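PDB 6HUZ: coenzyme F420-dependent N(5),N(10)-methenyltetrahydromethanopterin reductase-related protein from Desulfurobacterium thermolithotrophum DSM 11699, which binds the iron-guanylylpyridinol cofactor of [Fe]-hydrogenases and uses tetrahydrofolate derivatives as substrates, probably in a related H2-dependent hydride transfer. Local coordinates for residues Y159-N164 with A191-A196; T251-E256 with E306-S311. All blocks are in the same frame, centred on the assembly; numbering follows the deposited sequence.

Contact 1 of 2, residues Y159-N164 with A191-A196; sequences YLIATN and AYLLPA
Leu160 divides its two methyl groups between Tyr192 and Leu194 of the neighbouring strand, in a parallel pair that forms the two ends of a beta-alpha-beta unit. CD2 of Leu160 presses on CB of Tyr192 at 3.5 Å and lies obliquely to the start of its ring. With CD1 extended away from CA (chi2 -169°), the other branch reaches CD1 of Leu194, 4.1 Å off. This face, which Ala162 shares, is covered by Val199 and Val202 of helix 196-203, while Asp265 and Ala266 of the second subunit pack on Tyr192 and Leu160. On the opposite face Ile161 and Leu193 lie side by side, pointing the same way, with CB of Ile161 3.8 Å from CD2 of Leu193. Branched aliphatic residues suit this face because the connecting helix 174-186 packs on it. Thr163 crosses Leu193 at about a right angle and sets its CG2 3.6 Å from CB of Leu193, while its OG1 accepts a bond from N of Glu165. An alanine here would probably open a small gap beside Leu193 and leave the Glu165 amide without that acceptor. Between the strands, Tyr192 N bonds to Tyr159 O at 2.8 Å, nearly straight at 169°, and Ile161 N to Tyr192 O. Pro195 fits because its nitrogen falls where this pair needs no donor. Ala196, next in the chain, has its CB 3.8 Å from CB of Ala162, both being small. Ala196 N makes a bent bond (139°) to Thr163 O at 3.1 Å.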
loop_
_atom_site.group_PDB
_atom_site.type_symbol
_atom_site.label_atom_id
_atom_site.label_comp_id
_atom_site.label_asym_id
_atom_site.label_seq_id
_atom_site.Cartn_x
_atom_site.Cartn_y
_atom_site.Cartn_z
ATOM N N TYR A 159 -13.048 -13.380 -16.735
ATOM C CA TYR A 159 -11.732 -13.983 -16.538
ATOM C C TYR A 159 -10.681 -12.836 -16.627
ATOM O O TYR A 159 -10.860 -11.892 -17.410
ATOM C CB TYR A 159 -11.390 -15.006 -17.609
ATOM C CG TYR A 159 -12.084 -16.340 -17.456
ATOM C CD1 TYR A 159 -11.740 -17.213 -16.432
ATOM C CD2 TYR A 159 -13.082 -16.735 -18.343
ATOM C CE1 TYR A 159 -12.365 -18.442 -16.292
ATOM C CE2 TYR A 159 -13.712 -17.969 -18.217
ATOM C CZ TYR A 159 -13.353 -18.818 -17.184
ATOM O OH TYR A 159 -13.968 -20.028 -17.018
ATOM N N LEU A 160 -9.598 -12.951 -15.849
ATOM C CA LEU A 160 -8.489 -12.024 -15.890
ATOM C C LEU A 160 -7.448 -12.771 -16.702
ATOM O O LEU A 160 -7.077 -13.893 -16.330
ATOM C CB LEU A 160 -7.968 -11.693 -14.487
ATOM C CG LEU A 160 -8.988 -11.120 -13.520
ATOM C CD1 LEU A 160 -8.277 -10.581 -12.255
ATOM C CD2 LEU A 160 -9.793 -10.025 -14.154
ATOM N N ILE A 161 -7.005 -12.159 -17.816
ATOM C CA ILE A 161 -6.048 -12.716 -18.779
ATOM C C ILE A 161 -4.785 -11.891 -18.821
ATOM O O ILE A 161 -4.795 -10.695 -19.164
ATOM C CB ILE A 161 -6.709 -12.855 -20.196
ATOM C CG1 ILE A 161 -7.915 -13.802 -20.140
ATOM C CG2 ILE A 161 -5.707 -13.352 -21.261
ATOM C CD1 ILE A 161 -8.883 -13.591 -21.311
ATOM N N ALA A 162 -3.683 -12.526 -18.466
ATOM C CA ALA A 162 -2.389 -11.831 -18.400
ATOM C C ALA A 162 -1.833 -11.437 -19.760
ATOM O O ALA A 162 -1.792 -12.256 -20.658
ATOM C CB ALA A 162 -1.370 -12.709 -17.673
ATOM N N THR A 163 -1.374 -10.189 -19.892
ATOM C CA THR A 163 -0.779 -9.687 -21.126
ATOM C C THR A 163 0.719 -9.405 -20.871
ATOM O O THR A 163 1.199 -9.556 -19.751
ATOM C CB THR A 163 -1.464 -8.385 -21.572
ATOM O OG1 THR A 163 -1.072 -7.336 -20.689
ATOM C CG2 THR A 163 -2.984 -8.509 -21.632
ATOM N N ASN A 164 1.440 -8.977 -21.928
ATOM C CA ASN A 164 2.864 -8.652 -21.843
ATOM C C ASN A 164 3.093 -7.228 -21.325
ATOM O O ASN A 164 4.242 -6.805 -21.205
ATOM C CB ASN A 164 3.516 -8.775 -23.222
ATOM C CG ASN A 164 3.413 -10.162 -23.816
ATOM O OD1 ASN A 164 3.806 -11.151 -23.194
ATOM N ND2 ASN A 164 2.880 -10.278 -25.037
ATOM N N ALA A 191 -13.851 -10.638 -20.870
ATOM C CA ALA A 191 -12.385 -10.881 -20.853
ATOM C C ALA A 191 -11.655 -9.598 -20.339
ATOM O O ALA A 191 -11.656 -8.572 -21.022
ATOM C CB ALA A 191 -11.893 -11.199 -22.251
ATOM N N TYR A 192 -11.023 -9.651 -19.161
ATOM C CA TYR A 192 -10.300 -8.480 -18.647
ATOM C C TYR A 192 -8.810 -8.705 -18.890
ATOM O O TYR A 192 -8.199 -9.515 -18.202
ATOM C CB TYR A 192 -10.573 -8.289 -17.145
ATOM C CG TYR A 192 -11.966 -7.787 -16.834
ATOM C CD1 TYR A 192 -12.431 -6.583 -17.361
ATOM C CD2 TYR A 192 -12.807 -8.495 -15.989
ATOM C CE1 TYR A 192 -13.700 -6.103 -17.051
ATOM C CE2 TYR A 192 -14.084 -8.036 -15.692
ATOM C CZ TYR A 192 -14.526 -6.840 -16.216
ATOM O OH TYR A 192 -15.795 -6.405 -15.925
ATOM N N LEU A 193 -8.218 -7.990 -19.857
ATOM C CA LEU A 193 -6.786 -8.145 -20.165
ATOM C C LEU A 193 -5.934 -7.248 -19.254
ATOM O O LEU A 193 -5.972 -6.025 -19.380
ATOM C CB LEU A 193 -6.520 -7.773 -21.635
ATOM C CG LEU A 193 -7.411 -8.475 -22.676
ATOM C CD1 LEU A 193 -7.007 -8.086 -24.083
ATOM C CD2 LEU A 193 -7.364 -9.936 -22.519
ATOM N N LEU A 194 -5.150 -7.837 -18.364
ATOM C CA LEU A 194 -4.308 -7.046 -17.464
ATOM C C LEU A 194 -2.824 -7.334 -17.614
ATOM O O LEU A 194 -2.447 -8.426 -18.012
ATOM C CB LEU A 194 -4.653 -7.381 -15.989
ATOM C CG LEU A 194 -6.109 -7.303 -15.565
ATOM C CD1 LEU A 194 -6.211 -7.541 -14.078
ATOM C CD2 LEU A 194 -6.717 -5.983 -15.881
ATOM N N PRO A 195 -1.956 -6.372 -17.237
ATOM C CA PRO A 195 -0.521 -6.664 -17.249
ATOM C C PRO A 195 -0.363 -7.916 -16.362
ATOM O O PRO A 195 -1.007 -8.053 -15.304
ATOM C CB PRO A 195 0.111 -5.424 -16.598
ATOM C CG PRO A 195 -0.895 -4.354 -16.732
ATOM C CD PRO A 195 -2.240 -5.024 -16.711
ATOM N N ALA A 196 0.475 -8.838 -16.790
ATOM C CA ALA A 196 0.667 -10.093 -16.060
ATOM C C ALA A 196 0.908 -9.955 -14.540
ATOM O O ALA A 196 0.354 -10.727 -13.752
ATOM C CB ALA A 196 1.792 -10.884 -16.707
#

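Contact 2 of 2, residues T251-E256 with E306-S311; sequences TKYGLE and ENFSPS. With NA (sodium ion), chain I.
OE1 of Glu256, whose CG rests 4.1 Å from CD1 of Phe308, binds a sodium ion at 3.0 Å. A water, the carbonyl O of Lys356 and OE2 of Glu236 of the second subunit also hold this ion. CG of Glu256 sits between the backbone N and the carbonyl carbon (chi1 70°), and a bend at chi2 folds the chain further; the carboxylate plane stands 81° from the Phe308 ring. Glycine suits position 254, since a CB would clash with the ion and phi there is positive. Phe308 points its ring tip at Tyr253: CZ touches CB of Tyr253 at 3.5 Å, and CD1 of Tyr253 lies at the Phe308 edge, in its plane. The two rings meet obliquely, planes 74° apart. Pro310 adds a rigid apolar patch, its CB 3.8 Å from CE1 of Tyr253, and Lys252 CG lies over the centre of one Tyr253 face. The tyrosine hydroxyl bonds to the carbonyl O of Glu312. Thus the loop between helices 299-306 and 320-331 is laid against helix 232-262 at its kink, with Leu261 of that helix touching both aromatic rings and Leu166 of the second subunit packing on Tyr253.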
loop_
_atom_site.group_PDB
_atom_site.type_symbol
_atom_site.label_atom_id
_atom_site.label_comp_id
_atom_site.label_asym_id
_atom_site.label_seq_id
_atom_site.Cartn_x
_atom_site.Cartn_y
_atom_site.Cartn_z
ATOM N N THR A 251 5.762 -6.916 5.078
ATOM C CA THR A 251 6.790 -7.806 4.501
ATOM C C THR A 251 7.918 -8.116 5.437
ATOM O O THR A 251 8.363 -9.262 5.565
ATOM C CB THR A 251 7.394 -7.175 3.234
ATOM O OG1 THR A 251 6.376 -7.106 2.259
ATOM C CG2 THR A 251 8.606 -7.961 2.663
ATOM N N LYS A 252 8.440 -7.096 6.066
ATOM C CA LYS A 252 9.562 -7.304 6.938
ATOM C C LYS A 252 9.202 -7.773 8.336
ATOM O O LYS A 252 9.894 -8.633 8.887
ATOM C CB LYS A 252 10.317 -5.965 7.043
ATOM C CG LYS A 252 11.539 -5.960 7.924
ATOM C CD LYS A 252 12.712 -6.623 7.283
ATOM C CE LYS A 252 13.997 -6.184 7.947
ATOM N NZ LYS A 252 15.168 -6.733 7.222
ATOM N N TYR A 253 8.180 -7.192 8.935
ATOM C CA TYR A 253 7.858 -7.497 10.335
ATOM C C TYR A 253 6.530 -8.162 10.596
ATOM O O TYR A 253 6.205 -8.396 11.751
ATOM C CB TYR A 253 7.961 -6.192 11.190
ATOM C CG TYR A 253 9.224 -5.375 10.996
ATOM C CD1 TYR A 253 10.441 -5.794 11.528
ATOM C CD2 TYR A 253 9.186 -4.140 10.358
ATOM C CE1 TYR A 253 11.595 -5.012 11.403
ATOM C CE2 TYR A 253 10.332 -3.376 10.195
ATOM C CZ TYR A 253 11.537 -3.811 10.719
ATOM O OH TYR A 253 12.651 -3.027 10.521
ATOM N N GLY A 254 5.788 -8.499 9.563
ATOM C CA GLY A 254 4.493 -9.158 9.732
ATOM C C GLY A 254 3.418 -8.214 10.231
ATOM O O GLY A 254 3.669 -7.042 10.522
ATOM N N LEU A 255 2.223 -8.721 10.358
ATOM C CA LEU A 255 1.110 -7.888 10.836
ATOM C C LEU A 255 1.324 -7.392 12.259
ATOM O O LEU A 255 0.869 -6.312 12.622
ATOM C CB LEU A 255 -0.185 -8.726 10.804
ATOM C CG LEU A 255 -0.887 -8.808 9.445
ATOM C CD1 LEU A 255 -1.932 -9.934 9.457
ATOM C CD2 LEU A 255 -1.505 -7.462 9.080
ATOM N N GLU A 256 1.982 -8.195 13.077
ATOM C CA GLU A 256 2.223 -7.806 14.452
ATOM C C GLU A 256 3.167 -6.610 14.481
ATOM O O GLU A 256 2.978 -5.740 15.287
ATOM C CB GLU A 256 2.740 -8.993 15.293
ATOM C CG GLU A 256 4.154 -9.471 14.989
ATOM C CD GLU A 256 4.268 -10.566 13.936
ATOM O OE1 GLU A 256 3.443 -10.586 12.996
ATOM O OE2 GLU A 256 5.187 -11.407 14.048
ATOM N N GLU A 306 2.289 -6.635 21.189
ATOM C CA GLU A 306 2.822 -6.271 22.499
ATOM C C GLU A 306 4.174 -6.967 22.759
ATOM O O GLU A 306 5.017 -6.412 23.449
ATOM C CB GLU A 306 1.805 -6.591 23.603
ATOM C CG GLU A 306 0.608 -5.652 23.579
ATOM C CD GLU A 306 -0.411 -5.882 24.680
ATOM O OE1 GLU A 306 -0.997 -6.988 24.732
ATOM O OE2 GLU A 306 -0.625 -4.951 25.490
ATOM N N ASN A 307 4.397 -8.163 22.202
ATOM C CA ASN A 307 5.671 -8.867 22.402
ATOM C C ASN A 307 6.648 -8.661 21.211
ATOM O O ASN A 307 7.673 -9.339 21.137
ATOM C CB ASN A 307 5.390 -10.361 22.590
ATOM C CG ASN A 307 4.477 -10.649 23.766
ATOM O OD1 ASN A 307 3.375 -11.199 23.619
ATOM N ND2 ASN A 307 4.916 -10.280 24.965
ATOM N N PHE A 308 6.330 -7.727 20.288
ATOM C CA PHE A 308 7.143 -7.469 19.094
ATOM C C PHE A 308 8.239 -6.476 19.282
ATOM O O PHE A 308 8.044 -5.473 19.949
ATOM C CB PHE A 308 6.254 -6.927 17.962
ATOM C CG PHE A 308 7.049 -6.444 16.762
ATOM C CD1 PHE A 308 7.574 -7.345 15.851
ATOM C CD2 PHE A 308 7.321 -5.092 16.585
ATOM C CE1 PHE A 308 8.350 -6.898 14.773
ATOM C CE2 PHE A 308 8.070 -4.644 15.494
ATOM C CZ PHE A 308 8.599 -5.549 14.608
ATOM N N SER A 309 9.378 -6.712 18.635
ATOM C CA SER A 309 10.500 -5.777 18.682
ATOM C C SER A 309 11.200 -5.850 17.319
ATOM O O SER A 309 11.439 -6.964 16.846
ATOM C CB SER A 309 11.468 -6.144 19.802
ATOM O OG SER A 309 12.238 -5.011 20.162
ATOM N N PRO A 310 11.514 -4.728 16.627
ATOM C CA PRO A 310 12.179 -4.864 15.319
ATOM C C PRO A 310 13.606 -5.399 15.487
ATOM O O PRO A 310 14.381 -4.822 16.233
ATOM C CB PRO A 310 12.170 -3.435 14.758
ATOM C CG PRO A 310 12.159 -2.565 15.969
ATOM C CD PRO A 310 11.317 -3.305 16.986
ATOM N N SER A 311 13.944 -6.491 14.807
ATOM C CA SER A 311 15.282 -7.104 14.908
ATOM C C SER A 311 16.355 -6.267 14.229
ATOM O O SER A 311 17.466 -6.182 14.732
ATOM C CB SER A 311 15.262 -8.508 14.299
ATOM O OG SER A 311 14.650 -8.501 13.020
HETATM NA NA NA I . 3.872 -12.614 10.847
HETATM O O HOH W 1 3.539 -15.200 11.717
#

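From the N terminus, the chain first builds the six-stranded parallel sheet, and then contact 1 closes the beta-alpha-beta loop through helix 174-186. Helices 196-203, 207-228 and 232-262 lead to contact 2, which closes a longer, strand-free excursion of 49 residues back onto helix 232-262. The two are in series, neither nested nor crossed. The centres of contacts 1 and 2 lie about 35 Å apart, their nearest atoms about 17 Å. The dimer brings them together: Pro195 of contact 1 packs on Leu261 of the second subunit, which touches both rings of contact 2 in its own chain, and Pro310 of contact 2 packs on Glu165 of the second subunit, just past strand 158-163.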